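Local coordinates for protein CCMAN5 (Cellulosimicrobium cellulans, PDB 2XSG) that hydrolyses alpha-mannosidic linkages as a family 92, probably calcium-dependent, glycoside hydrolase, and probably helps expose mannose-6-phosphate on yeast-made glycoproteins, at residues A320-A325 with D349-W354. Residues are numbered along the deposited sequence; the frame is centred on the assembly and turned at random.
Sequences AMPMNA and DSWATW
A two-stranded antiparallel sheet in the family 92 catalytic domain, strands 323-324 and 348-349, joins the two segments of this buried contact. Met323 and Asp349 are its hydrogen-bonded pair. Asp349 N gives a fairly straight bond to Met323 O at 3.0 Å, in the carbonyl plane. The return bond, Met323 N to Asp349 O, is shorter at 2.8 Å but more bent (139° at the hydrogen), and its donor sits above the carbonyl plane. A cis peptide bond precedes Pro322, just before the strand. The CB of Pro322 rests against the backbone oxygens of Asp349 and Ser350. Its CG lies over one face of the Trp351 six-membered ring, a CH-pi contact 4.2 Å from the ring centroid. The two rings cross obliquely.

The Ser350 side chain meets both methionines. Its OG is anti to the backbone N (chi1 -171°), and Met321 CE and Met323 CE each approach this OG to 3.4 Å. Both methionine chains bend at chi3, which brings their methyl ends to the serine. The hydroxyl is hydrogen-bonded to Pro402 O. Beyond the bridge, Ala325 CB packs on Asp349 CB at 3.6 Å. Both oxygens of the Asp349 carboxylate are engaged: OD1 accepts Ser350 N at 2.7 Å, from above the carboxylate plane, and OD2 is hydrogen-bonded to Ser400 OG. These bonds should limit its rotation.

Helix 306-318 leads into the first segment, and the second runs into helix 353-366, with Ala352 at the N-cap. The side chain of Met321 is about 12 Å from the bound calcium ion and about 8 Å from a bound buffer molecule. Helix 368-387 packs against Pro322 through Met374 and against Trp351 through Leu378 and Leu381.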
loop_
_atom_site.group_PDB
_atom_site.type_symbol
_atom_site.label_atom_id
_atom_site.label_comp_id
_atom_site.label_asym_id
_atom_site.label_seq_id
_atom_site.Cartn_x
_atom_site.Cartn_y
_atom_site.Cartn_z
ATOM N N ALA A 320 -5.611 -4.010 -1.382
ATOM C CA ALA A 320 -6.005 -3.473 -0.073
ATOM C C ALA A 320 -6.391 -1.993 -0.134
ATOM O O ALA A 320 -7.446 -1.613 0.363
ATOM C CB ALA A 320 -4.912 -3.674 0.934
ATOM N N MET A 321 -5.528 -1.154 -0.707
ATOM C CA MET A 321 -5.746 0.294 -0.700
ATOM C C MET A 321 -5.570 0.853 -2.110
ATOM O O MET A 321 -4.743 0.339 -2.850
ATOM C CB MET A 321 -4.765 0.987 0.252
ATOM C CG MET A 321 -5.072 0.803 1.751
ATOM S SD MET A 321 -3.717 1.343 2.839
ATOM C CE MET A 321 -3.645 3.111 2.558
ATOM N N PRO A 322 -6.351 1.893 -2.486
ATOM C CA PRO A 322 -7.413 2.526 -1.696
ATOM C C PRO A 322 -8.590 1.588 -1.395
ATOM O O PRO A 322 -8.826 0.624 -2.136
ATOM C CB PRO A 322 -7.850 3.716 -2.570
ATOM C CG PRO A 322 -7.489 3.302 -3.971
ATOM C CD PRO A 322 -6.201 2.539 -3.803
ATOM N N MET A 323 -9.310 1.872 -0.308
ATOM C CA MET A 323 -10.391 1.008 0.158
ATOM C C MET A 323 -11.703 1.430 -0.463
ATOM O O MET A 323 -11.891 2.604 -0.788
ATOM C CB MET A 323 -10.568 1.087 1.678
ATOM C CG MET A 323 -9.314 1.101 2.514
ATOM S SD MET A 323 -9.818 1.534 4.201
ATOM C CE MET A 323 -8.480 2.616 4.632
ATOM N N ASN A 324 -12.611 0.472 -0.610
ATOM C CA ASN A 324 -13.979 0.768 -1.040
ATOM C C ASN A 324 -14.594 1.723 -0.010
ATOM O O ASN A 324 -14.796 1.348 1.150
ATOM C CB ASN A 324 -14.776 -0.541 -1.168
ATOM C CG ASN A 324 -16.150 -0.361 -1.807
ATOM O OD1 ASN A 324 -16.801 0.688 -1.678
ATOM N ND2 ASN A 324 -16.624 -1.420 -2.465
ATOM N N ALA A 325 -14.821 2.970 -0.422
ATOM C CA ALA A 325 -15.459 4.004 0.411
ATOM C C ALA A 325 -16.894 4.337 -0.042
ATOM O O ALA A 325 -17.402 5.424 0.225
ATOM C CB ALA A 325 -14.610 5.259 0.421
ATOM N N ASP A 349 -11.233 5.415 -1.729
ATOM C CA ASP A 349 -10.584 6.466 -0.958
ATOM C C ASP A 349 -9.540 5.833 -0.043
ATOM O O ASP A 349 -9.612 4.623 0.244
ATOM C CB ASP A 349 -11.628 7.233 -0.147
ATOM C CG ASP A 349 -11.114 8.568 0.388
ATOM O OD1 ASP A 349 -9.968 8.980 0.075
ATOM O OD2 ASP A 349 -11.864 9.199 1.165
ATOM N N SER A 350 -8.596 6.662 0.393
ATOM C CA SER A 350 -7.447 6.317 1.267
ATOM C C SER A 350 -6.177 6.273 0.449
ATOM O O SER A 350 -5.884 5.281 -0.197
ATOM C CB SER A 350 -7.608 5.003 2.022
ATOM O OG SER A 350 -6.568 4.880 2.977
ATOM N N TRP A 351 -5.432 7.364 0.474
ATOM C CA TRP A 351 -4.353 7.564 -0.482
ATOM C C TRP A 351 -3.038 7.800 0.244
ATOM O O TRP A 351 -3.023 8.388 1.313
ATOM C CB TRP A 351 -4.686 8.767 -1.352
ATOM C CG TRP A 351 -6.033 8.667 -2.051
ATOM C CD1 TRP A 351 -7.215 9.190 -1.628
ATOM C CD2 TRP A 351 -6.303 8.010 -3.294
ATOM N NE1 TRP A 351 -8.223 8.890 -2.533
ATOM C CE2 TRP A 351 -7.683 8.166 -3.562
ATOM C CE3 TRP A 351 -5.507 7.306 -4.211
ATOM C CZ2 TRP A 351 -8.284 7.661 -4.715
ATOM C CZ3 TRP A 351 -6.110 6.782 -5.357
ATOM C CH2 TRP A 351 -7.488 6.958 -5.593
ATOM N N ALA A 352 -1.941 7.301 -0.321
ATOM C CA ALA A 352 -0.601 7.557 0.198
ATOM C C ALA A 352 0.280 7.712 -1.034
ATOM O O ALA A 352 1.314 7.059 -1.173
ATOM C CB ALA A 352 -0.120 6.409 1.051
ATOM N N THR A 353 -0.151 8.591 -1.927
ATOM C CA THR A 353 0.343 8.592 -3.288
ATOM C C THR A 353 1.807 9.039 -3.456
ATOM O O THR A 353 2.452 8.651 -4.431
ATOM C CB THR A 353 -0.663 9.345 -4.177
ATOM O OG1 THR A 353 -1.970 8.832 -3.875
ATOM C CG2 THR A 353 -0.368 9.142 -5.672
ATOM N N TRP A 354 2.332 9.812 -2.506
ATOM C CA TRP A 354 3.768 10.163 -2.478
ATOM C C TRP A 354 4.641 8.892 -2.446
ATOM O O TRP A 354 5.662 8.815 -3.134
ATOM C CB TRP A 354 4.069 11.032 -1.256
ATOM C CG TRP A 354 5.428 11.688 -1.210
ATOM C CD1 TRP A 354 5.754 12.931 -1.691
ATOM C CD2 TRP A 354 6.625 11.166 -0.610
ATOM N NE1 TRP A 354 7.086 13.198 -1.453
ATOM C CE2 TRP A 354 7.638 12.142 -0.777
ATOM C CE3 TRP A 354 6.942 9.972 0.050
ATOM C CZ2 TRP A 354 8.954 11.953 -0.318
ATOM C CZ3 TRP A 354 8.252 9.781 0.506
ATOM C CH2 TRP A 354 9.241 10.769 0.317
#